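Local atomic coordinates of bacterial regulatory proteins, TetR family (Nitrosomonas europaea, PDB entry 3NI7), a protein that probably binds DNA as a dimeric transcriptional regulator of the TetR family, through a predicted N-terminal helix-turn-helix motif. Residues Ile55-Phe59 and Thr102-Ile106; Met66-Ala70 and His85-Met89; Met158-Phe162 and Thr174-Leu178. Residue numbers count along the deposited sequence, not the author numbering.

Contact 1 of 3, residues Ile55-Phe59 and Thr102-Ile106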
loop_
_atom_site.group_PDB
_atom_site.type_symbol
_atom_site.label_atom_id
_atom_site.label_comp_id
_atom_site.label_asym_id
_atom_site.label_seq_id
_atom_site.Cartn_x
_atom_site.Cartn_y
_atom_site.Cartn_z
ATOM N N ILE A 55 12.066 -14.856 5.401
ATOM C CA ILE A 55 11.008 -13.896 5.394
ATOM C C ILE A 55 9.692 -14.656 5.306
ATOM O O ILE A 55 8.763 -14.450 6.132
ATOM C CB ILE A 55 11.141 -12.882 4.251
ATOM C CG1 ILE A 55 12.516 -12.206 4.324
ATOM C CG2 ILE A 55 9.967 -11.814 4.336
ATOM C CD1 ILE A 55 12.695 -11.018 3.434
ATOM N N ASP A 56 9.617 -15.558 4.336
ATOM C CA ASP A 56 8.465 -16.440 4.250
ATOM C C ASP A 56 8.091 -17.035 5.600
ATOM O O ASP A 56 6.948 -16.817 6.056
ATOM C CB ASP A 56 8.692 -17.570 3.251
ATOM C CG ASP A 56 7.967 -17.329 1.969
ATOM O OD1 ASP A 56 7.064 -16.450 2.011
ATOM O OD2 ASP A 56 8.270 -18.007 0.933
ATOM N N ALA A 57 9.042 -17.761 6.227
ATOM C CA ALA A 57 8.761 -18.404 7.525
ATOM C C ALA A 57 8.259 -17.397 8.607
ATOM O O ALA A 57 7.389 -17.720 9.441
ATOM C CB ALA A 57 9.912 -19.114 7.999
ATOM N N TRP A 58 8.779 -16.176 8.555
ATOM C CA TRP A 58 8.395 -15.164 9.513
ATOM C C TRP A 58 6.903 -14.791 9.341
ATOM O O TRP A 58 6.127 -14.694 10.313
ATOM C CB TRP A 58 9.256 -13.907 9.312
ATOM C CG TRP A 58 9.085 -12.869 10.356
ATOM C CD1 TRP A 58 8.709 -11.595 10.170
ATOM C CD2 TRP A 58 9.307 -13.024 11.756
ATOM N NE1 TRP A 58 8.691 -10.922 11.370
ATOM C CE2 TRP A 58 9.044 -11.795 12.355
ATOM C CE3 TRP A 58 9.719 -14.091 12.556
ATOM C CZ2 TRP A 58 9.156 -11.598 13.695
ATOM C CZ3 TRP A 58 9.832 -13.903 13.888
ATOM C CH2 TRP A 58 9.548 -12.669 14.456
ATOM N N PHE A 59 6.531 -14.546 8.092
ATOM C CA PHE A 59 5.166 -14.192 7.782
ATOM C C PHE A 59 4.241 -15.398 7.920
ATOM O O PHE A 59 3.095 -15.250 8.248
ATOM C CB PHE A 59 5.099 -13.553 6.413
ATOM C CG PHE A 59 5.619 -12.155 6.406
ATOM C CD1 PHE A 59 6.930 -11.874 6.152
ATOM C CD2 PHE A 59 4.802 -11.119 6.678
ATOM C CE1 PHE A 59 7.411 -10.551 6.162
ATOM C CE2 PHE A 59 5.288 -9.814 6.697
ATOM C CZ PHE A 59 6.608 -9.554 6.434
ATOM N N THR A 102 11.044 -6.758 10.816
ATOM C CA THR A 102 9.966 -6.881 9.857
ATOM C C THR A 102 9.979 -5.700 8.907
ATOM O O THR A 102 9.921 -5.866 7.712
ATOM C CB THR A 102 8.612 -6.901 10.535
ATOM O OG1 THR A 102 8.513 -8.083 11.343
ATOM C CG2 THR A 102 7.523 -6.902 9.510
ATOM N N ARG A 103 10.063 -4.497 9.439
ATOM C CA ARG A 103 10.108 -3.330 8.584
ATOM C C ARG A 103 11.232 -3.490 7.589
ATOM O O ARG A 103 11.024 -3.326 6.392
ATOM C CB ARG A 103 10.286 -2.029 9.387
ATOM C CG ARG A 103 10.316 -0.765 8.498
ATOM C CD ARG A 103 10.182 0.567 9.261
ATOM N NE ARG A 103 11.197 0.742 10.303
ATOM C CZ ARG A 103 10.961 0.788 11.620
ATOM N NH1 ARG A 103 9.734 0.657 12.126
ATOM N NH2 ARG A 103 11.976 0.963 12.457
ATOM N N GLN A 104 12.414 -3.818 8.086
ATOM C CA GLN A 104 13.591 -3.930 7.245
ATOM C C GLN A 104 13.380 -4.974 6.155
ATOM O O GLN A 104 13.705 -4.742 4.989
ATOM C CB GLN A 104 14.806 -4.248 8.104
ATOM C CG GLN A 104 15.271 -3.018 8.901
ATOM C CD GLN A 104 16.474 -3.299 9.827
ATOM O OE1 GLN A 104 16.539 -4.345 10.478
ATOM N NE2 GLN A 104 17.426 -2.365 9.875
HETATM N N MSE A 105 12.791 -6.100 6.531
HETATM C CA MSE A 105 12.465 -7.145 5.565
HETATM C C MSE A 105 11.646 -6.647 4.368
HETATM O O MSE A 105 11.887 -7.072 3.215
HETATM C CB MSE A 105 11.659 -8.263 6.231
HETATM C CG MSE A 105 12.465 -9.162 7.152
HETATM SE SE MSE A 105 11.356 -10.455 8.162
HETATM C CE MSE A 105 12.816 -11.643 8.732
ATOM N N ILE A 106 10.692 -5.754 4.658
ATOM C CA ILE A 106 9.774 -5.244 3.664
ATOM C C ILE A 106 10.456 -4.142 2.854
ATOM O O ILE A 106 10.447 -4.191 1.627
ATOM C CB ILE A 106 8.462 -4.740 4.293
ATOM C CG1 ILE A 106 7.673 -5.908 4.895
ATOM C CG2 ILE A 106 7.608 -4.050 3.274
ATOM C CD1 ILE A 106 7.465 -7.073 3.941
#

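Contact 2 of 3, residues Met66-Ala70 and His85-Met89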
loop_
_atom_site.group_PDB
_atom_site.type_symbol
_atom_site.label_atom_id
_atom_site.label_comp_id
_atom_site.label_asym_id
_atom_site.label_seq_id
_atom_site.Cartn_x
_atom_site.Cartn_y
_atom_site.Cartn_z
HETATM N N MSE A 66 -2.698 -16.081 13.720
HETATM C CA MSE A 66 -3.993 -15.720 13.213
HETATM C C MSE A 66 -4.910 -16.930 13.045
HETATM O O MSE A 66 -6.078 -16.897 13.319
HETATM C CB MSE A 66 -3.791 -15.047 11.883
HETATM C CG MSE A 66 -4.914 -14.223 11.460
HETATM SE SE MSE A 66 -4.303 -12.839 10.226
HETATM C CE MSE A 66 -4.526 -13.851 8.593
ATOM N N LEU A 67 -4.359 -18.030 12.578
ATOM C CA LEU A 67 -5.171 -19.231 12.373
ATOM C C LEU A 67 -5.640 -19.828 13.692
ATOM O O LEU A 67 -6.781 -20.255 13.785
ATOM C CB LEU A 67 -4.382 -20.279 11.597
ATOM C CG LEU A 67 -5.060 -21.630 11.347
ATOM C CD1 LEU A 67 -6.324 -21.399 10.562
ATOM C CD2 LEU A 67 -4.153 -22.641 10.632
ATOM N N LYS A 68 -4.745 -19.882 14.688
ATOM C CA LYS A 68 -5.066 -20.451 16.013
ATOM C C LYS A 68 -6.184 -19.630 16.623
ATOM O O LYS A 68 -7.154 -20.156 17.175
ATOM C CB LYS A 68 -3.852 -20.454 16.944
ATOM N N GLU A 69 -6.069 -18.330 16.468
ATOM C CA GLU A 69 -7.140 -17.451 16.901
ATOM C C GLU A 69 -8.442 -17.783 16.193
ATOM O O GLU A 69 -9.481 -17.941 16.844
ATOM C CB GLU A 69 -6.781 -15.975 16.657
ATOM C CG GLU A 69 -7.606 -14.988 17.498
ATOM C CD GLU A 69 -7.484 -15.241 18.996
ATOM O OE1 GLU A 69 -8.512 -15.069 19.733
ATOM O OE2 GLU A 69 -6.342 -15.630 19.409
ATOM N N ALA A 70 -8.386 -17.907 14.866
ATOM C CA ALA A 70 -9.593 -18.057 14.051
ATOM C C ALA A 70 -10.433 -19.280 14.360
ATOM O O ALA A 70 -11.521 -19.417 13.824
ATOM C CB ALA A 70 -9.239 -18.046 12.592
ATOM N N HIS A 85 -10.809 -7.040 12.821
ATOM C CA HIS A 85 -9.845 -6.235 13.604
ATOM C C HIS A 85 -9.006 -7.128 14.515
ATOM O O HIS A 85 -7.820 -6.894 14.738
ATOM C CB HIS A 85 -10.588 -5.204 14.423
ATOM C CG HIS A 85 -9.710 -4.318 15.254
ATOM N ND1 HIS A 85 -9.461 -4.563 16.585
ATOM C CD2 HIS A 85 -9.093 -3.142 14.963
ATOM C CE1 HIS A 85 -8.695 -3.596 17.064
ATOM N NE2 HIS A 85 -8.469 -2.715 16.106
ATOM N N HIS A 86 -9.623 -8.159 15.049
ATOM C CA HIS A 86 -8.927 -8.996 15.966
ATOM C C HIS A 86 -7.836 -9.805 15.245
ATOM O O HIS A 86 -6.684 -9.889 15.704
ATOM C CB HIS A 86 -9.906 -9.900 16.674
ATOM C CG HIS A 86 -9.337 -10.500 17.910
ATOM N ND1 HIS A 86 -8.159 -11.234 17.906
ATOM C CD2 HIS A 86 -9.744 -10.437 19.204
ATOM C CE1 HIS A 86 -7.876 -11.613 19.142
ATOM N NE2 HIS A 86 -8.820 -11.145 19.948
ATOM N N LEU A 87 -8.174 -10.409 14.112
ATOM C CA LEU A 87 -7.199 -11.196 13.375
ATOM C C LEU A 87 -6.058 -10.331 12.892
ATOM O O LEU A 87 -4.925 -10.763 12.910
ATOM C CB LEU A 87 -7.836 -11.866 12.164
ATOM C CG LEU A 87 -9.003 -12.807 12.465
ATOM C CD1 LEU A 87 -9.741 -13.162 11.172
ATOM C CD2 LEU A 87 -8.467 -14.029 13.230
ATOM N N ILE A 88 -6.331 -9.125 12.417
ATOM C CA ILE A 88 -5.248 -8.349 11.839
ATOM C C ILE A 88 -4.304 -8.004 12.958
ATOM O O ILE A 88 -3.060 -8.111 12.835
ATOM C CB ILE A 88 -5.705 -7.096 11.091
ATOM C CG1 ILE A 88 -6.476 -7.494 9.810
ATOM C CG2 ILE A 88 -4.488 -6.295 10.666
ATOM C CD1 ILE A 88 -7.214 -6.283 9.122
HETATM N N MSE A 89 -4.887 -7.688 14.092
HETATM C CA MSE A 89 -4.060 -7.346 15.233
HETATM C C MSE A 89 -3.178 -8.512 15.672
HETATM O O MSE A 89 -1.997 -8.311 15.839
HETATM C CB MSE A 89 -4.905 -6.762 16.395
HETATM C CG MSE A 89 -5.372 -5.307 16.173
HETATM SE SE MSE A 89 -4.057 -4.098 15.302
HETATM C CE MSE A 89 -2.466 -4.314 16.477
#

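Contact 3 of 3, residues Met158-Phe162 and Thr174-Leu178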
loop_
_atom_site.group_PDB
_atom_site.type_symbol
_atom_site.label_atom_id
_atom_site.label_comp_id
_atom_site.label_asym_id
_atom_site.label_seq_id
_atom_site.Cartn_x
_atom_site.Cartn_y
_atom_site.Cartn_z
HETATM N N MSE A 158 -2.711 -0.228 4.344
HETATM C CA MSE A 158 -2.376 1.052 4.980
HETATM C C MSE A 158 -2.043 0.884 6.443
HETATM O O MSE A 158 -1.038 1.412 6.938
HETATM C CB MSE A 158 -3.520 2.004 4.903
HETATM C CG MSE A 158 -3.458 3.018 3.807
HETATM SE SE MSE A 158 -4.993 4.286 4.275
HETATM C CE MSE A 158 -4.607 5.725 2.944
ATOM N N THR A 159 -2.872 0.118 7.132
ATOM C CA THR A 159 -2.641 -0.112 8.535
ATOM C C THR A 159 -1.251 -0.684 8.725
ATOM O O THR A 159 -0.526 -0.288 9.637
ATOM C CB THR A 159 -3.618 -1.094 9.077
ATOM O OG1 THR A 159 -4.922 -0.630 8.773
ATOM C CG2 THR A 159 -3.491 -1.216 10.569
ATOM N N PHE A 160 -0.902 -1.632 7.846
ATOM C CA PHE A 160 0.373 -2.336 7.915
ATOM C C PHE A 160 1.543 -1.387 7.856
ATOM O O PHE A 160 2.402 -1.380 8.743
ATOM C CB PHE A 160 0.464 -3.318 6.772
ATOM C CG PHE A 160 1.674 -4.181 6.823
ATOM C CD1 PHE A 160 2.090 -4.741 8.019
ATOM C CD2 PHE A 160 2.396 -4.438 5.693
ATOM C CE1 PHE A 160 3.189 -5.506 8.084
ATOM C CE2 PHE A 160 3.472 -5.205 5.765
ATOM C CZ PHE A 160 3.877 -5.739 6.971
ATOM N N PHE A 161 1.545 -0.572 6.811
ATOM C CA PHE A 161 2.594 0.407 6.642
ATOM C C PHE A 161 2.621 1.440 7.753
ATOM O O PHE A 161 3.714 1.790 8.225
ATOM C CB PHE A 161 2.545 1.011 5.246
ATOM C CG PHE A 161 3.291 0.148 4.235
ATOM C CD1 PHE A 161 4.638 0.389 3.950
ATOM C CD2 PHE A 161 2.667 -0.969 3.636
ATOM C CE1 PHE A 161 5.330 -0.429 3.045
ATOM C CE2 PHE A 161 3.342 -1.781 2.729
ATOM C CZ PHE A 161 4.673 -1.516 2.432
ATOM N N PHE A 162 1.440 1.864 8.217
ATOM C CA PHE A 162 1.330 2.761 9.382
ATOM C C PHE A 162 1.880 2.099 10.661
ATOM O O PHE A 162 2.565 2.732 11.446
ATOM C CB PHE A 162 -0.143 3.173 9.574
ATOM C CG PHE A 162 -0.405 4.005 10.789
ATOM C CD1 PHE A 162 -0.441 5.386 10.700
ATOM C CD2 PHE A 162 -0.629 3.408 12.038
ATOM C CE1 PHE A 162 -0.696 6.184 11.860
ATOM C CE2 PHE A 162 -0.871 4.191 13.207
ATOM C CZ PHE A 162 -0.907 5.578 13.106
ATOM N N THR A 174 -1.988 2.185 16.049
ATOM C CA THR A 174 -2.449 1.277 15.005
ATOM C C THR A 174 -3.805 0.657 15.318
ATOM O O THR A 174 -4.658 0.620 14.485
ATOM C CB THR A 174 -1.445 0.081 14.791
ATOM O OG1 THR A 174 -0.132 0.562 14.419
ATOM C CG2 THR A 174 -1.966 -0.855 13.731
ATOM N N ARG A 175 -3.992 0.152 16.523
ATOM C CA ARG A 175 -5.243 -0.501 16.923
ATOM C C ARG A 175 -6.396 0.432 16.684
ATOM O O ARG A 175 -7.381 0.061 16.037
ATOM C CB ARG A 175 -5.226 -0.907 18.406
ATOM C CG ARG A 175 -3.867 -1.588 18.859
ATOM C CD ARG A 175 -3.934 -2.195 20.254
ATOM N NE ARG A 175 -4.791 -3.373 20.234
ATOM C CZ ARG A 175 -4.339 -4.619 20.103
ATOM N NH1 ARG A 175 -3.013 -4.883 20.000
ATOM N NH2 ARG A 175 -5.218 -5.617 20.073
ATOM N N GLN A 176 -6.275 1.653 17.184
ATOM C CA GLN A 176 -7.314 2.670 16.963
ATOM C C GLN A 176 -7.485 3.006 15.496
ATOM O O GLN A 176 -8.611 3.057 15.012
ATOM C CB GLN A 176 -6.986 3.931 17.719
ATOM C CG GLN A 176 -8.221 4.793 17.986
ATOM C CD GLN A 176 -7.910 5.970 18.838
ATOM O OE1 GLN A 176 -8.756 6.775 19.058
ATOM N NE2 GLN A 176 -6.669 6.056 19.329
ATOM N N PHE A 177 -6.371 3.185 14.788
ATOM C CA PHE A 177 -6.397 3.495 13.346
ATOM C C PHE A 177 -7.187 2.458 12.572
ATOM O O PHE A 177 -8.040 2.797 11.769
ATOM C CB PHE A 177 -4.978 3.615 12.795
ATOM C CG PHE A 177 -4.909 3.689 11.311
ATOM C CD1 PHE A 177 -4.866 2.522 10.537
ATOM C CD2 PHE A 177 -4.828 4.910 10.674
ATOM C CE1 PHE A 177 -4.781 2.600 9.142
ATOM C CE2 PHE A 177 -4.733 4.990 9.279
ATOM C CZ PHE A 177 -4.710 3.848 8.516
ATOM N N LEU A 178 -6.905 1.196 12.837
ATOM C CA LEU A 178 -7.583 0.094 12.170
ATOM C C LEU A 178 -9.045 0.037 12.514
ATOM O O LEU A 178 -9.892 -0.208 11.669
ATOM C CB LEU A 178 -6.963 -1.225 12.604
ATOM C CG LEU A 178 -7.519 -2.479 11.913
ATOM C CD1 LEU A 178 -6.997 -2.479 10.541
ATOM C CD2 LEU A 178 -7.192 -3.758 12.655
#

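Contact 1 of 3, residues Ile55-Phe59 and Thr102-Ile106
Selenomethionine M105 fills the apolar centre, where helix 51-69, which follows the predicted helix-turn-helix, crosses helix 99-108. Its SE lies 3.5 Å from CD1 of W58 and 4.2 Å from the centroid of the five-membered ring, a Met-aromatic contact with an oblique approach. Nearer the backbone, CB of M105 meets CD1 of I55 at 4.1 Å. The ring of F59 reaches the second helix a turn along from I55, with CZ 3.6 Å from CD1 of I106 and 4.2 Å from CG2 of T102. The short segments cross at -131° with axes 11.5 Å apart, so long side chains bridge the gap. At the polar edge, NE1 of W58 donates to OG1 of T102 (2.8 Å, 161°), and that hydroxyl is also hydrogen-bonded to the carbonyl of Q98. The indole thus packs against selenium while its one polar group is satisfied, so this buried contact, which W58 extends to V13 and V17 of helix 7-22 in the predicted DNA-binding region, combines apolar packing with one directional bond.

Contact 2 of 3, residues Met66-Ala70 and His85-Met89
Two successive helices, 51-69 and 80-96, run roughly antiparallel here as a helical hairpin within the all-helical TetR regulatory domain. L87 contributes the largest area, 87 Å², and its side chain, leaving the backbone sideways, reaches across so that CD2 lies 4.1 Å from CB of A70 and 4.3 Å from CB of E69. M66, a selenomethionine with 51 Å² buried by the contact, packs alongside, its CG 3.8 Å from CB of L87. The backbones come close at this point, the CA atoms of M66 and L87 being 5.5 Å apart. Helix 115-135 closes the apolar side, W131 and V132 touching M66 and V132 touching L87, while F75 of the connecting loop also packs on L87. E69, with 48 Å² covered, lies at the more open border: its carboxylate approaches the imidazole of H86, OE1 standing 3.6 Å from CE1 of that residue. No hydrogen bond crosses the pair; the contact is mostly apolar packing round L87, with the polar approach of E69 to H86 at its border. At its tightest point, SE of M66 rests against the backbone O of L87 at 3.4 Å.

Contact 3 of 3, residues Met158-Phe162 and Thr174-Leu178
An aromatic stack is central to the meeting of helices 149-164 and 172-187, nearly antiparallel at 162° with segment axes 10.0 Å apart. The rings of F162 and F177 lie face to face, centroids 4.7 Å apart and planes 8° from parallel; CB of F177 sits over one face of the F162 ring, 4.2 Å from its CE2. Apolar packing extends the stack: CG2 of T159 meets CG2 of T174 at 3.5 Å, and CB of M158 lies 4.2 Å from CZ of F177. Polar groups take partners outside the pair. OG1 of T159, 3.3 Å from both CE1 of F177 and CD1 of L178, is hydrogen-bonded to the carbonyl of I155, and N of T174 to OD2 of D166. V122 and E111 of the second subunit pack on M158 and F162, respectively, consistent with the C-terminal helix pair that commonly forms the TetR dimer interface. With no hydrogen bond between the segments, the hairpin is joined by ring stacking and close methyl packing, its threonine hydroxyls satisfied by other partners.

Contacts 1 and 2 lie on the same helix, 51-69, which runs from beside the predicted helix-turn-helix into the regulatory bundle; their centres are 18 Å apart and their nearest atoms about 8 Å. Contact 3, towards the second subunit, touches both: CG2 of I106 packs on CZ of F161 at 4.0 Å, and NE2 of H85 makes a probable hydrogen bond of 3.0 Å to O of R175. The centres of contacts 2 and 3 are 15 Å apart, those of contacts 1 and 3 18 Å. W91 of helix 80-96 ties the three together, touching F59, M66 and F160. A chain of touching helices thus runs from the predicted DNA-binding end towards the second subunit.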